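Local coordinates for PilX (Neisseria meningitidis, PDB 2OPE), which is a minor type IV pilin of the meningococcus that probably modulates pilus-linked adhesion and bacterial aggregation, at residues Asn35-Val46 against Val61-Arg72; Pro71-Val79 against Leu88-Gly96. All blocks are in the same frame, centred on the assembly; numbering follows the deposited sequence.

Contact 1: residues Asn35-Val46 against Val61-Arg72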
loop_
_atom_site.group_PDB
_atom_site.type_symbol
_atom_site.label_atom_id
_atom_site.label_comp_id
_atom_site.label_asym_id
_atom_site.label_seq_id
_atom_site.Cartn_x
_atom_site.Cartn_y
_atom_site.Cartn_z
ATOM N N ASN A 35 -7.215 11.018 16.384
ATOM C CA ASN A 35 -7.376 10.370 15.085
ATOM C C ASN A 35 -7.005 11.244 13.908
ATOM O O ASN A 35 -6.571 10.747 12.867
ATOM C CB ASN A 35 -8.803 9.917 14.903
ATOM C CG ASN A 35 -9.200 8.844 15.890
ATOM O OD1 ASN A 35 -8.364 8.082 16.406
ATOM N ND2 ASN A 35 -10.490 8.771 16.154
ATOM N N GLN A 36 -7.207 12.555 14.066
ATOM C CA GLN A 36 -6.797 13.508 13.059
ATOM C C GLN A 36 -5.270 13.549 12.922
ATOM O O GLN A 36 -4.737 13.657 11.823
ATOM C CB GLN A 36 -7.337 14.888 13.436
ATOM C CG GLN A 36 -6.638 16.014 12.748
ATOM C CD GLN A 36 -7.479 17.240 12.666
ATOM O OE1 GLN A 36 -8.224 17.585 13.623
ATOM N NE2 GLN A 36 -7.378 17.940 11.522
ATOM N N THR A 37 -4.570 13.464 14.046
ATOM C CA THR A 37 -3.113 13.416 14.075
ATOM C C THR A 37 -2.532 12.106 13.517
ATOM O O THR A 37 -1.564 12.119 12.756
ATOM C CB THR A 37 -2.631 13.653 15.496
ATOM O OG1 THR A 37 -3.067 14.955 15.909
ATOM C CG2 THR A 37 -1.118 13.560 15.601
ATOM N N ILE A 38 -3.132 10.974 13.882
ATOM C CA ILE A 38 -2.692 9.687 13.352
ATOM C C ILE A 38 -2.858 9.700 11.829
ATOM O O ILE A 38 -1.978 9.271 11.102
ATOM C CB ILE A 38 -3.552 8.501 13.908
ATOM C CG1 ILE A 38 -3.455 8.364 15.454
ATOM C CG2 ILE A 38 -3.242 7.182 13.164
ATOM C CD1 ILE A 38 -2.078 8.197 15.993
ATOM N N LYS A 39 -4.010 10.171 11.357
ATOM C CA LYS A 39 -4.324 10.165 9.942
ATOM C C LYS A 39 -3.334 11.009 9.134
ATOM O O LYS A 39 -2.798 10.530 8.144
ATOM C CB LYS A 39 -5.757 10.650 9.689
ATOM C CG LYS A 39 -6.107 10.802 8.187
ATOM C CD LYS A 39 -7.590 10.957 7.958
ATOM C CE LYS A 39 -7.933 11.195 6.441
ATOM N NZ LYS A 39 -7.182 12.362 5.883
ATOM N N SER A 40 -3.064 12.254 9.548
ATOM C CA SER A 40 -2.133 13.053 8.742
ATOM C C SER A 40 -0.704 12.566 8.854
ATOM O O SER A 40 0.040 12.613 7.881
ATOM C CB SER A 40 -2.237 14.581 8.999
ATOM O OG SER A 40 -2.389 14.869 10.361
ATOM N N LYS A 41 -0.309 12.120 10.042
ATOM C CA LYS A 41 0.992 11.429 10.175
ATOM C C LYS A 41 1.120 10.222 9.231
ATOM O O LYS A 41 2.107 10.120 8.496
ATOM C CB LYS A 41 1.279 11.043 11.619
ATOM C CG LYS A 41 1.757 12.219 12.506
ATOM C CD LYS A 41 2.037 11.706 13.908
ATOM C CE LYS A 41 2.452 12.815 14.922
ATOM N NZ LYS A 41 2.499 12.253 16.322
ATOM N N LEU A 42 0.114 9.355 9.167
ATOM C CA LEU A 42 0.212 8.247 8.226
ATOM C C LEU A 42 0.450 8.741 6.807
ATOM O O LEU A 42 1.318 8.226 6.093
ATOM C CB LEU A 42 -1.060 7.376 8.260
ATOM C CG LEU A 42 -1.162 6.484 9.510
ATOM C CD1 LEU A 42 -2.606 6.016 9.731
ATOM C CD2 LEU A 42 -0.182 5.306 9.456
ATOM N N GLU A 43 -0.351 9.734 6.406
ATOM C CA GLU A 43 -0.310 10.340 5.068
ATOM C C GLU A 43 1.042 10.983 4.751
ATOM O O GLU A 43 1.558 10.825 3.656
ATOM C CB GLU A 43 -1.501 11.328 4.879
ATOM C CG GLU A 43 -2.891 10.630 4.949
ATOM C CD GLU A 43 -4.076 11.599 4.940
ATOM O OE1 GLU A 43 -3.892 12.811 5.174
ATOM O OE2 GLU A 43 -5.216 11.150 4.690
ATOM N N ARG A 44 1.611 11.729 5.685
ATOM C CA ARG A 44 2.944 12.314 5.478
ATOM C C ARG A 44 4.008 11.250 5.413
ATOM O O ARG A 44 4.899 11.318 4.588
ATOM C CB ARG A 44 3.298 13.267 6.615
ATOM C CG ARG A 44 3.201 14.696 6.230
ATOM C CD ARG A 44 3.439 15.586 7.410
ATOM N NE ARG A 44 2.395 15.376 8.402
ATOM C CZ ARG A 44 1.368 16.199 8.556
ATOM N NH1 ARG A 44 0.452 15.949 9.495
ATOM N NH2 ARG A 44 1.276 17.289 7.783
ATOM N N PHE A 45 3.944 10.284 6.321
ATOM C CA PHE A 45 4.993 9.294 6.405
ATOM C C PHE A 45 5.016 8.467 5.128
ATOM O O PHE A 45 6.033 8.358 4.466
ATOM C CB PHE A 45 4.841 8.349 7.605
ATOM C CG PHE A 45 5.822 7.211 7.548
ATOM C CD1 PHE A 45 5.388 5.878 7.423
ATOM C CD2 PHE A 45 7.170 7.477 7.463
ATOM C CE1 PHE A 45 6.310 4.842 7.321
ATOM C CE2 PHE A 45 8.093 6.446 7.356
ATOM C CZ PHE A 45 7.664 5.128 7.282
ATOM N N VAL A 46 3.877 7.884 4.798
ATOM C CA VAL A 46 3.745 7.047 3.597
ATOM C C VAL A 46 4.100 7.761 2.314
ATOM O O VAL A 46 4.826 7.222 1.469
ATOM C CB VAL A 46 2.314 6.503 3.457
ATOM C CG1 VAL A 46 2.120 5.817 2.060
ATOM C CG2 VAL A 46 1.985 5.544 4.673
ATOM N N VAL A 61 3.303 4.715 -3.772
ATOM C CA VAL A 61 2.608 4.101 -2.655
ATOM C C VAL A 61 1.750 5.146 -1.902
ATOM O O VAL A 61 2.198 6.271 -1.628
ATOM C CB VAL A 61 3.615 3.333 -1.746
ATOM C CG1 VAL A 61 2.952 2.827 -0.494
ATOM C CG2 VAL A 61 4.219 2.170 -2.524
ATOM N N SER A 62 0.494 4.797 -1.599
ATOM C CA SER A 62 -0.379 5.749 -0.891
ATOM C C SER A 62 -1.170 4.991 0.164
ATOM O O SER A 62 -1.276 3.774 0.050
ATOM C CB SER A 62 -1.299 6.458 -1.881
ATOM O OG SER A 62 -1.951 5.492 -2.706
ATOM N N VAL A 63 -1.711 5.706 1.164
ATOM C CA VAL A 63 -2.466 5.129 2.312
ATOM C C VAL A 63 -3.931 5.651 2.253
ATOM O O VAL A 63 -4.210 6.798 1.848
ATOM C CB VAL A 63 -1.766 5.472 3.706
ATOM C CG1 VAL A 63 -1.690 6.998 3.912
ATOM C CG2 VAL A 63 -2.445 4.865 4.866
ATOM N N HIS A 64 -4.881 4.799 2.600
ATOM C CA HIS A 64 -6.281 5.119 2.354
ATOM C C HIS A 64 -7.123 4.748 3.553
ATOM O O HIS A 64 -6.780 3.849 4.291
ATOM C CB HIS A 64 -6.740 4.413 1.056
ATOM C CG HIS A 64 -5.872 4.745 -0.130
ATOM N ND1 HIS A 64 -6.168 5.768 -1.012
ATOM C CD2 HIS A 64 -4.668 4.239 -0.526
ATOM C CE1 HIS A 64 -5.207 5.848 -1.922
ATOM N NE2 HIS A 64 -4.286 4.933 -1.654
ATOM N N PHE A 65 -8.210 5.464 3.753
ATOM C CA PHE A 65 -9.028 5.368 4.945
ATOM C C PHE A 65 -10.481 5.276 4.542
ATOM O O PHE A 65 -10.966 6.035 3.701
ATOM C CB PHE A 65 -8.837 6.633 5.804
ATOM C CG PHE A 65 -7.415 6.880 6.185
ATOM C CD1 PHE A 65 -6.885 6.293 7.342
ATOM C CD2 PHE A 65 -6.580 7.644 5.362
ATOM C CE1 PHE A 65 -5.550 6.465 7.673
ATOM C CE2 PHE A 65 -5.267 7.834 5.684
ATOM C CZ PHE A 65 -4.729 7.237 6.837
ATOM N N VAL A 66 -11.213 4.378 5.153
ATOM C CA VAL A 66 -12.631 4.386 4.906
ATOM C C VAL A 66 -13.260 5.458 5.772
ATOM O O VAL A 66 -14.149 6.188 5.329
ATOM C CB VAL A 66 -13.247 3.009 5.171
ATOM C CG1 VAL A 66 -14.800 3.094 5.240
ATOM C CG2 VAL A 66 -12.813 2.073 4.046
ATOM N N ASN A 67 -12.743 5.562 6.989
ATOM C CA ASN A 67 -13.327 6.344 8.059
ATOM C C ASN A 67 -12.197 7.105 8.736
ATOM O O ASN A 67 -11.332 6.500 9.394
ATOM C CB ASN A 67 -13.991 5.394 9.077
ATOM C CG ASN A 67 -14.695 6.133 10.218
ATOM O OD1 ASN A 67 -14.714 7.357 10.265
ATOM N ND2 ASN A 67 -15.248 5.384 11.155
ATOM N N LYS A 68 -12.202 8.423 8.576
ATOM C CA LYS A 68 -11.206 9.280 9.181
ATOM C C LYS A 68 -11.219 9.178 10.698
ATOM O O LYS A 68 -10.323 9.687 11.368
ATOM C CB LYS A 68 -11.416 10.736 8.753
ATOM C CG LYS A 68 -12.595 11.435 9.434
ATOM C CD LYS A 68 -12.733 12.873 8.993
ATOM C CE LYS A 68 -14.101 13.440 9.379
ATOM N NZ LYS A 68 -14.301 13.664 10.855
ATOM N N GLU A 69 -12.224 8.528 11.265
ATOM C CA GLU A 69 -12.266 8.438 12.727
ATOM C C GLU A 69 -11.774 7.047 13.188
ATOM O O GLU A 69 -11.581 6.782 14.393
ATOM C CB GLU A 69 -13.660 8.804 13.256
ATOM C CG GLU A 69 -13.649 9.497 14.608
ATOM C CD GLU A 69 -13.061 10.935 14.616
ATOM O OE1 GLU A 69 -12.383 11.276 15.612
ATOM O OE2 GLU A 69 -13.292 11.723 13.666
ATOM N N LYS A 70 -11.543 6.175 12.208
ATOM C CA LYS A 70 -10.888 4.908 12.447
ATOM C C LYS A 70 -9.623 4.830 11.594
ATOM O O LYS A 70 -9.514 3.969 10.693
ATOM C CB LYS A 70 -11.841 3.754 12.099
ATOM C CG LYS A 70 -11.599 2.449 12.878
ATOM C CD LYS A 70 -12.101 1.253 12.134
ATOM C CE LYS A 70 -12.263 0.027 13.059
ATOM N NZ LYS A 70 -12.360 -1.275 12.297
ATOM N N PRO A 71 -8.646 5.715 11.860
ATOM C CA PRO A 71 -7.433 5.741 11.019
ATOM C C PRO A 71 -6.549 4.505 11.156
ATOM O O PRO A 71 -5.743 4.253 10.278
ATOM C CB PRO A 71 -6.674 6.973 11.520
ATOM C CG PRO A 71 -7.175 7.208 12.880
ATOM C CD PRO A 71 -8.592 6.716 12.938
ATOM N N ARG A 72 -6.685 3.751 12.245
ATOM C CA ARG A 72 -5.916 2.521 12.424
ATOM C C ARG A 72 -6.336 1.448 11.449
ATOM O O ARG A 72 -5.559 0.512 11.191
ATOM C CB ARG A 72 -6.032 2.014 13.861
ATOM C CG ARG A 72 -5.358 2.972 14.878
ATOM C CD ARG A 72 -5.462 2.488 16.321
ATOM N NE ARG A 72 -4.481 3.212 17.115
ATOM C CZ ARG A 72 -4.710 4.404 17.624
ATOM N NH1 ARG A 72 -3.770 5.032 18.303
ATOM N NH2 ARG A 72 -5.881 4.971 17.439
#
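L42 and F65 meet where helix 35-46 lies against strand 61-65: CD1 of the leucine comes to 3.6 Å from CE1 at the rim of the phenyl ring, while L42 CB sits in the ring plane. One face of the same ring is taken by the aliphatic part of K39, whose CG stands 4.1 Å from the F65 centroid and 16° off the ring normal, a CH-pi contact. With CG anti to the backbone N (chi1 174°), the K39 chain runs out across the ring before bending at its last torsion, where NZ forms a salt bridge to E43 OE2 at 2.6 Å. The close part of the interface continues through V46, whose CG2 packs on V63 CB and whose CG1 meets V61 CG1. Helix and strand run nearly antiparallel, 164° between their directions and 7.8 Å between axes. This is a helix laid over the outermost strand of the antiparallel sheet of the pilin globular domain. Y74 of the adjacent strand extends the apolar layer, touching L42, V63 and F65. After F65 the chain turns back through an Asx turn, N67 OD1 accepting from E69 N, and a type I turn, and returns to the helix at P71. I38 CG2 lies 3.8 Å from P71 CB, and the proline ring crosses the N35 side chain. The solvent side is looser and polar: N35 ND2 donates to E69 OE1 over 3.2 Å, arriving from above the carboxylate plane, and K68 meets K39 CD mainly through its CB, its amine turning to E69. The R72 guanidinium comes near I38 CD1, its NH1 hydrogen-bonded to L28 O.

Contact 2: residues Pro71-Val79 against Leu88-Gly96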
loop_
_atom_site.group_PDB
_atom_site.type_symbol
_atom_site.label_atom_id
_atom_site.label_comp_id
_atom_site.label_asym_id
_atom_site.label_seq_id
_atom_site.Cartn_x
_atom_site.Cartn_y
_atom_site.Cartn_z
ATOM N N PRO A 71 -8.646 5.715 11.860
ATOM C CA PRO A 71 -7.433 5.741 11.019
ATOM C C PRO A 71 -6.549 4.505 11.156
ATOM O O PRO A 71 -5.743 4.253 10.278
ATOM C CB PRO A 71 -6.674 6.973 11.520
ATOM C CG PRO A 71 -7.175 7.208 12.880
ATOM C CD PRO A 71 -8.592 6.716 12.938
ATOM N N ARG A 72 -6.685 3.751 12.245
ATOM C CA ARG A 72 -5.916 2.521 12.424
ATOM C C ARG A 72 -6.336 1.448 11.449
ATOM O O ARG A 72 -5.559 0.512 11.191
ATOM C CB ARG A 72 -6.032 2.014 13.861
ATOM C CG ARG A 72 -5.358 2.972 14.878
ATOM C CD ARG A 72 -5.462 2.488 16.321
ATOM N NE ARG A 72 -4.481 3.212 17.115
ATOM C CZ ARG A 72 -4.710 4.404 17.624
ATOM N NH1 ARG A 72 -3.770 5.032 18.303
ATOM N NH2 ARG A 72 -5.881 4.971 17.439
ATOM N N ALA A 73 -7.571 1.556 10.932
ATOM C CA ALA A 73 -8.030 0.755 9.784
ATOM C C ALA A 73 -7.715 1.513 8.511
ATOM O O ALA A 73 -8.480 2.396 8.109
ATOM C CB ALA A 73 -9.486 0.514 9.849
ATOM N N TYR A 74 -6.585 1.208 7.892
ATOM C CA TYR A 74 -6.234 1.829 6.609
ATOM C C TYR A 74 -5.728 0.695 5.712
ATOM O O TYR A 74 -5.505 -0.423 6.164
ATOM C CB TYR A 74 -5.157 2.930 6.754
ATOM C CG TYR A 74 -3.824 2.379 7.327
ATOM C CD1 TYR A 74 -2.934 1.674 6.500
ATOM C CD2 TYR A 74 -3.501 2.505 8.687
ATOM C CE1 TYR A 74 -1.759 1.145 6.983
ATOM C CE2 TYR A 74 -2.303 1.968 9.185
ATOM C CZ TYR A 74 -1.432 1.271 8.313
ATOM O OH TYR A 74 -0.270 0.661 8.757
ATOM N N SER A 75 -5.543 1.005 4.446
ATOM C CA SER A 75 -4.855 0.127 3.529
ATOM C C SER A 75 -3.791 0.904 2.745
ATOM O O SER A 75 -3.860 2.130 2.600
ATOM C CB SER A 75 -5.857 -0.495 2.588
ATOM O OG SER A 75 -6.516 0.501 1.897
ATOM N N LEU A 76 -2.792 0.179 2.272
ATOM C CA LEU A 76 -1.784 0.742 1.428
ATOM C C LEU A 76 -2.025 0.248 0.022
ATOM O O LEU A 76 -2.273 -0.928 -0.197
ATOM C CB LEU A 76 -0.397 0.307 1.900
ATOM C CG LEU A 76 0.028 0.678 3.313
ATOM C CD1 LEU A 76 1.374 -0.035 3.684
ATOM C CD2 LEU A 76 0.155 2.181 3.422
ATOM N N VAL A 77 -1.933 1.154 -0.939
ATOM C CA VAL A 77 -2.046 0.810 -2.357
ATOM C C VAL A 77 -0.684 1.062 -3.059
ATOM O O VAL A 77 -0.065 2.097 -2.898
ATOM C CB VAL A 77 -3.205 1.645 -2.989
ATOM C CG1 VAL A 77 -3.295 1.488 -4.459
ATOM C CG2 VAL A 77 -4.536 1.279 -2.334
ATOM N N GLY A 78 -0.172 0.085 -3.797
ATOM C CA GLY A 78 1.101 0.298 -4.488
ATOM C C GLY A 78 0.791 0.153 -5.968
ATOM O O GLY A 78 0.320 -0.895 -6.397
ATOM N N VAL A 79 1.004 1.194 -6.769
ATOM C CA VAL A 79 0.697 1.041 -8.195
ATOM C C VAL A 79 1.779 1.655 -9.045
ATOM O O VAL A 79 2.538 2.532 -8.585
ATOM C CB VAL A 79 -0.696 1.629 -8.559
ATOM C CG1 VAL A 79 -1.780 0.904 -7.758
ATOM C CG2 VAL A 79 -0.751 3.204 -8.377
ATOM N N LEU A 88 1.182 -4.600 -12.863
ATOM C CA LEU A 88 1.085 -5.354 -11.633
ATOM C C LEU A 88 1.106 -4.370 -10.487
ATOM O O LEU A 88 1.911 -3.433 -10.487
ATOM C CB LEU A 88 2.246 -6.365 -11.486
ATOM C CG LEU A 88 2.380 -7.497 -12.523
ATOM C CD1 LEU A 88 3.512 -8.456 -12.231
ATOM C CD2 LEU A 88 1.055 -8.241 -12.727
ATOM N N SER A 89 0.266 -4.629 -9.488
ATOM C CA SER A 89 0.145 -3.735 -8.355
ATOM C C SER A 89 0.054 -4.541 -7.060
ATOM O O SER A 89 0.140 -5.769 -7.083
ATOM C CB SER A 89 -1.059 -2.818 -8.543
ATOM O OG SER A 89 -0.972 -2.167 -9.812
ATOM N N VAL A 90 -0.088 -3.842 -5.929
ATOM C CA VAL A 90 -0.216 -4.473 -4.618
ATOM C C VAL A 90 -1.172 -3.617 -3.790
ATOM O O VAL A 90 -1.206 -2.376 -3.977
ATOM C CB VAL A 90 1.168 -4.529 -3.942
ATOM C CG1 VAL A 90 1.087 -4.903 -2.494
ATOM C CG2 VAL A 90 2.094 -5.489 -4.706
ATOM N N TRP A 91 -1.971 -4.247 -2.908
ATOM C CA TRP A 91 -2.555 -3.488 -1.798
ATOM C C TRP A 91 -2.450 -4.296 -0.514
ATOM O O TRP A 91 -2.244 -5.513 -0.550
ATOM C CB TRP A 91 -4.004 -2.999 -2.079
ATOM C CG TRP A 91 -5.059 -4.086 -1.998
ATOM C CD1 TRP A 91 -5.402 -4.972 -2.984
ATOM C CD2 TRP A 91 -5.879 -4.419 -0.853
ATOM N NE1 TRP A 91 -6.399 -5.824 -2.533
ATOM C CE2 TRP A 91 -6.686 -5.524 -1.222
ATOM C CE3 TRP A 91 -5.974 -3.923 0.458
ATOM C CZ2 TRP A 91 -7.592 -6.124 -0.326
ATOM C CZ3 TRP A 91 -6.878 -4.505 1.322
ATOM C CH2 TRP A 91 -7.669 -5.599 0.930
ATOM N N MET A 92 -2.595 -3.624 0.623
ATOM C CA MET A 92 -2.650 -4.322 1.914
ATOM C C MET A 92 -3.374 -3.536 3.035
ATOM O O MET A 92 -3.549 -2.304 2.975
ATOM C CB MET A 92 -1.226 -4.819 2.349
ATOM C CG MET A 92 -0.195 -3.678 2.530
ATOM S SD MET A 92 1.511 -4.137 2.911
ATOM C CE MET A 92 2.030 -5.177 1.549
ATOM N N ASN A 93 -3.826 -4.318 4.016
ATOM C CA ASN A 93 -4.430 -3.956 5.313
ATOM C C ASN A 93 -3.407 -3.434 6.309
ATOM O O ASN A 93 -2.275 -3.921 6.291
ATOM C CB ASN A 93 -4.925 -5.303 5.995
ATOM C CG ASN A 93 -6.321 -5.558 5.686
ATOM O OD1 ASN A 93 -6.986 -4.602 5.317
ATOM N ND2 ASN A 93 -6.799 -6.805 5.740
ATOM N N SER A 94 -3.831 -2.575 7.242
ATOM C CA SER A 94 -3.050 -2.350 8.462
ATOM C C SER A 94 -3.015 -3.552 9.331
ATOM O O SER A 94 -2.230 -3.583 10.261
ATOM C CB SER A 94 -3.606 -1.224 9.333
ATOM O OG SER A 94 -4.996 -1.348 9.456
ATOM N N VAL A 95 -3.915 -4.501 9.075
ATOM C CA VAL A 95 -4.026 -5.736 9.846
ATOM C C VAL A 95 -3.084 -6.830 9.305
ATOM O O VAL A 95 -2.918 -7.890 9.895
ATOM C CB VAL A 95 -5.498 -6.253 9.840
ATOM C CG1 VAL A 95 -5.529 -7.708 10.160
ATOM C CG2 VAL A 95 -6.347 -5.485 10.855
ATOM N N GLY A 96 -2.519 -6.602 8.134
ATOM C CA GLY A 96 -1.489 -7.492 7.614
ATOM C C GLY A 96 -1.862 -8.361 6.433
ATOM O O GLY A 96 -1.005 -9.053 5.905
#
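Strands 74-79 and 89-93 run antiparallel at 168°, S75-N93 and V77-W91 forming non-hydrogen-bonded pairs and L76-M92 and G78-V90 hydrogen-bonded ones. At the G78-V90 pair both bonds are nearly straight: G78 N reaches V90 O at 2.7 Å with an N-H...O angle of 170°, and V90 N returns to G78 O at 3.0 Å. M92 N likewise donates to L76 O, an oxygen that also receives a CA-H...O contact from W91. Past the last pair, S94 joins the two chains with both its backbone and its side chain. Its N donates to Y74 O, and its hydroxyl, held between the backbone N and the carbonyl carbon (chi1 45°), gives a 2.6 Å bond from OG to R72 O, in the carbonyl plane and on a lone pair. The backbone of S94 puts CB over one face of the Y74 ring, 3.5 Å from the centroid, a CH-pi contact; the tyrosine hydroxyl is bound by N20 of helix 5-28. This is the central beta hairpin of the pilin sheet, whose L76 and M92 side chains lie on the face packed on that long N-terminal helix, both touching M16. There L76 CB and M92 CG are 4.0 Å apart. On the other face, with S75, V77 and W91, V77 CG2 packs against W91 CB at 4.3 Å, and S75 CB approaches CE3 of the indole, whose rings stack with Y99 and H110 while NE1 donates to L111 O. Nearer the loop end of the hairpin, V79 CG1 rests against S89 OG, which is hydrogen-bonded to T87 O, and both side chains touch A104 of helix 104-109.

In the fold
From the N terminus, the long helix 5-28 leads through a short loop into helix 35-48, and contact 1 closes the first loop when the chain, after helix 53-56, returns as strand 59-65. Contact 2 follows in series: P71 and R72 end one contact and begin the other, and strand 74-80 then turns back as 89-93 across a short connection. The two contacts neither nest nor cross. Strands 59-65 and 74-80 are neighbours, tied by backbone bonds of S62 with V77 and H64 with S75. Together, contacts 1 and 2 tie helix 35-48 to the edge strand and central hairpin of the antiparallel sheet, against which helix 5-28 also packs.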